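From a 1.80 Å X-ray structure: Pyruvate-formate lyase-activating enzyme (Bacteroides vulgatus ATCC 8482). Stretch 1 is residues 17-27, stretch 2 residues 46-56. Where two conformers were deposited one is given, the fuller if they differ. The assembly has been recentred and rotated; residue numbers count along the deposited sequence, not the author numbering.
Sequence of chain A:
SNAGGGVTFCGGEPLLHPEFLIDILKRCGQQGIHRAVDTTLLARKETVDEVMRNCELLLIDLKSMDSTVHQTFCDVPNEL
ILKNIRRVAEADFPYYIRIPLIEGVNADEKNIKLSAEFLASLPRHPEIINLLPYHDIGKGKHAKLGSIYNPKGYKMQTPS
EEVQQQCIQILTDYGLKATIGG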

# COMPACT_ATOMS: atom_id res chain seq x y z
N HIS A 17 10.69 17.70 2.10
CA HIS A 17 11.91 17.79 1.31
C HIS A 17 11.51 17.93 -0.18
O HIS A 17 11.84 17.06 -0.98
CB HIS A 17 12.75 16.52 1.44
CG HIS A 17 13.09 16.11 2.84
ND1 HIS A 17 12.15 15.64 3.74
CD2 HIS A 17 14.29 16.01 3.46
CE1 HIS A 17 12.76 15.32 4.87
NE2 HIS A 17 14.06 15.52 4.72
N PRO A 18 10.79 19.00 -0.54
CA PRO A 18 10.22 19.11 -1.88
C PRO A 18 11.23 19.14 -3.03
O PRO A 18 11.00 18.49 -4.05
CB PRO A 18 9.40 20.39 -1.82
CG PRO A 18 10.00 21.18 -0.69
CD PRO A 18 10.40 20.14 0.30
N GLU A 19 12.34 19.87 -2.87
CA GLU A 19 13.36 19.88 -3.92
C GLU A 19 13.96 18.48 -4.13
O GLU A 19 14.17 18.01 -5.27
CB GLU A 19 14.46 20.88 -3.58
CG GLU A 19 15.48 21.10 -4.68
CD GLU A 19 14.97 21.88 -5.88
OE1 GLU A 19 13.93 22.57 -5.75
OE2 GLU A 19 15.64 21.79 -6.93
N PHE A 20 14.26 17.84 -3.01
CA PHE A 20 14.78 16.47 -3.01
C PHE A 20 13.80 15.49 -3.68
O PHE A 20 14.21 14.68 -4.50
CB PHE A 20 15.05 16.01 -1.59
CG PHE A 20 15.54 14.59 -1.51
CD1 PHE A 20 16.82 14.28 -1.95
CD2 PHE A 20 14.73 13.58 -1.03
CE1 PHE A 20 17.30 12.99 -1.90
CE2 PHE A 20 15.21 12.26 -0.98
CZ PHE A 20 16.48 11.97 -1.41
N LEU A 21 12.53 15.58 -3.30
CA LEU A 21 11.47 14.74 -3.87
C LEU A 21 11.45 14.86 -5.39
O LEU A 21 11.49 13.87 -6.10
CB LEU A 21 10.12 15.15 -3.29
CG LEU A 21 8.85 14.48 -3.82
CD1 LEU A 21 8.90 12.99 -3.59
CD2 LEU A 21 7.65 15.12 -3.16
N ILE A 22 11.44 16.09 -5.89
CA ILE A 22 11.43 16.33 -7.34
C ILE A 22 12.69 15.76 -8.00
O ILE A 22 12.63 15.16 -9.08
CB ILE A 22 11.26 17.84 -7.65
CG1 ILE A 22 9.88 18.34 -7.17
CG2 ILE A 22 11.43 18.09 -9.14
CD1 ILE A 22 8.73 17.66 -7.79
N ASP A 23 13.85 15.92 -7.36
CA ASP A 23 15.09 15.36 -7.90
C ASP A 23 15.01 13.82 -8.01
O ASP A 23 15.37 13.25 -9.04
CB ASP A 23 16.27 15.75 -7.02
CG ASP A 23 17.59 15.33 -7.62
OD1 ASP A 23 17.92 15.79 -8.73
OD2 ASP A 23 18.26 14.50 -6.99
N ILE A 24 14.53 13.16 -6.97
CA ILE A 24 14.42 11.71 -7.00
C ILE A 24 13.40 11.29 -8.04
O ILE A 24 13.62 10.35 -8.80
CB ILE A 24 14.05 11.15 -5.63
CG1 ILE A 24 15.14 11.45 -4.59
CG2 ILE A 24 13.75 9.63 -5.73
CD1 ILE A 24 16.56 10.99 -4.95
N LEU A 25 12.27 11.99 -8.10
CA LEU A 25 11.27 11.72 -9.13
C LEU A 25 11.86 11.84 -10.54
O LEU A 25 11.63 10.98 -11.39
CB LEU A 25 10.07 12.65 -8.96
CG LEU A 25 9.17 12.35 -7.76
CD1 LEU A 25 8.12 13.47 -7.62
CD2 LEU A 25 8.45 11.00 -7.89
N LYS A 26 12.62 12.90 -10.79
CA LYS A 26 13.29 13.05 -12.09
C LYS A 26 14.22 11.88 -12.41
O LYS A 26 14.18 11.33 -13.52
CB LYS A 26 14.04 14.37 -12.16
CG LYS A 26 13.11 15.54 -12.35
CD LYS A 26 13.81 16.87 -12.30
CE LYS A 26 12.87 17.97 -12.72
NZ LYS A 26 13.53 19.30 -12.54
N ARG A 27 15.03 11.48 -11.44
CA ARG A 27 15.95 10.35 -11.62
C ARG A 27 15.20 9.05 -11.93
O ARG A 27 15.60 8.29 -12.82
CB ARG A 27 16.81 10.17 -10.37
CG ARG A 27 17.83 11.28 -10.17
CD ARG A 27 18.48 11.21 -8.80
NE ARG A 27 19.37 12.34 -8.59
CZ ARG A 27 20.62 12.38 -9.02
NH1 ARG A 27 21.16 11.35 -9.64
NH2 ARG A 27 21.35 13.47 -8.80
N GLU A 46 2.38 25.57 -6.35
CA GLU A 46 3.47 25.43 -7.34
C GLU A 46 4.18 24.09 -7.17
O GLU A 46 4.66 23.51 -8.14
CB GLU A 46 4.48 26.60 -7.30
CG GLU A 46 5.73 26.37 -6.41
CD GLU A 46 6.93 27.27 -6.76
OE1 GLU A 46 6.76 28.45 -7.14
OE2 GLU A 46 8.08 26.78 -6.61
N THR A 47 4.25 23.59 -5.94
CA THR A 47 4.89 22.30 -5.69
C THR A 47 4.03 21.14 -6.18
O THR A 47 4.56 20.18 -6.73
CB THR A 47 5.22 22.08 -4.21
OG1 THR A 47 5.91 23.24 -3.71
CG2 THR A 47 6.11 20.83 -4.06
N VAL A 48 2.73 21.23 -5.97
CA VAL A 48 1.81 20.22 -6.51
C VAL A 48 1.98 20.17 -8.02
O VAL A 48 2.07 19.11 -8.60
CB VAL A 48 0.34 20.52 -6.15
CG1 VAL A 48 -0.59 19.48 -6.81
CG2 VAL A 48 0.15 20.53 -4.62
N ASP A 49 2.04 21.33 -8.67
CA ASP A 49 2.22 21.38 -10.12
C ASP A 49 3.53 20.73 -10.57
O ASP A 49 3.54 19.96 -11.55
CB ASP A 49 2.20 22.84 -10.61
CG ASP A 49 0.83 23.47 -10.52
OD1 ASP A 49 -0.16 22.77 -10.25
OD2 ASP A 49 0.76 24.71 -10.71
N GLU A 50 4.62 21.01 -9.86
CA GLU A 50 5.92 20.43 -10.20
C GLU A 50 5.95 18.93 -9.96
O GLU A 50 6.54 18.19 -10.74
CB GLU A 50 7.06 21.12 -9.44
CG GLU A 50 8.48 20.70 -9.87
CD GLU A 50 8.83 21.08 -11.31
OE1 GLU A 50 8.20 22.00 -11.88
OE2 GLU A 50 9.76 20.46 -11.87
N VAL A 51 5.33 18.47 -8.88
CA VAL A 51 5.21 17.02 -8.63
C VAL A 51 4.46 16.34 -9.79
O VAL A 51 4.91 15.33 -10.31
CB VAL A 51 4.51 16.71 -7.29
CG1 VAL A 51 4.15 15.21 -7.22
CG2 VAL A 51 5.44 17.09 -6.12
N MSE A 52 3.35 16.93 -10.23
CA MSE A 52 2.60 16.37 -11.36
C MSE A 52 3.43 16.29 -12.65
O MSE A 52 3.27 15.37 -13.44
CB MSE A 52 1.31 17.16 -11.60
CG MSE A 52 0.24 16.91 -10.57
SE MSE A 52 -1.47 17.70 -11.05
CE MSE A 52 -1.04 19.57 -10.77
N ARG A 53 4.34 17.24 -12.86
CA ARG A 53 5.21 17.18 -14.02
C ARG A 53 6.22 16.02 -13.96
O ARG A 53 6.82 15.66 -14.99
CB ARG A 53 5.95 18.50 -14.20
CG ARG A 53 5.07 19.60 -14.74
CD ARG A 53 5.90 20.79 -15.20
NE ARG A 53 6.18 21.68 -14.09
CZ ARG A 53 5.35 22.63 -13.65
NH1 ARG A 53 5.69 23.37 -12.62
NH2 ARG A 53 4.17 22.85 -14.24
N ASN A 54 6.38 15.42 -12.78
CA ASN A 54 7.42 14.43 -12.56
C ASN A 54 6.91 13.15 -11.91
O ASN A 54 7.64 12.47 -11.19
CB ASN A 54 8.53 15.06 -11.72
CG ASN A 54 9.23 16.21 -12.46
OD1 ASN A 54 10.01 15.98 -13.40
ND2 ASN A 54 8.92 17.44 -12.05
N CYS A 55 5.66 12.80 -12.20
CA CYS A 55 5.15 11.50 -11.77
C CYS A 55 3.99 11.08 -12.62
O CYS A 55 3.54 11.83 -13.50
CB CYS A 55 4.81 11.49 -10.28
SG CYS A 55 3.30 12.38 -9.83
N GLU A 56 3.52 9.86 -12.38
CA GLU A 56 2.45 9.25 -13.15
C GLU A 56 1.08 9.32 -12.46
O GLU A 56 0.05 9.20 -13.14
CB GLU A 56 2.79 7.79 -13.42
CG GLU A 56 3.71 7.56 -14.57
CD GLU A 56 5.12 8.04 -14.35
OE1 GLU A 56 5.69 7.87 -13.25
OE2 GLU A 56 5.70 8.56 -15.31

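The helix that starts at P18 and the one containing E46 to M52 run side by side in nearly the same direction, their axes 13° apart and 9.9 Å distant at closest approach. No hydrogen bond crosses between them; the contact is made by van der Waals packing, in which aliphatic side chains meet one another and also the polar residues E50 and N54, and the backbones draw closer along the two stretches, from 7.3 Å between the CA atoms of P18 and T47 to 5.8 Å between those of L25 and N54. P18 opens the first helix, where a proline's missing amide hydrogen costs no helical bond, and its CB lies 4.0 Å from CG2 of T47. L21 is buried and touches V51 more loosely, CD2 to CG2 at 4.2 Å. I22, one turn after P18, has the largest area in stretch 1 covered by the other stretch: its CD1 sits 3.7 Å from both CG of E50 and CG2 of V51, so even the glutamate contributes its aliphatic part. L25 packs its CB 3.3 Å from the backbone O of N54, while its CD1 lies 4.4 Å from CG1 of V51. In N54 the amide nitrogen is satisfied within its own stretch, ND2 donating to O of E50 at 2.8 Å, so that group needs no partner across the contact. K26 skirts the exposed margin, its CG 3.3 Å from OD1 of N54; its long chain carries NZ to 4.0 Å from OE2 of E50, a favourable charge pairing too long for a salt bridge.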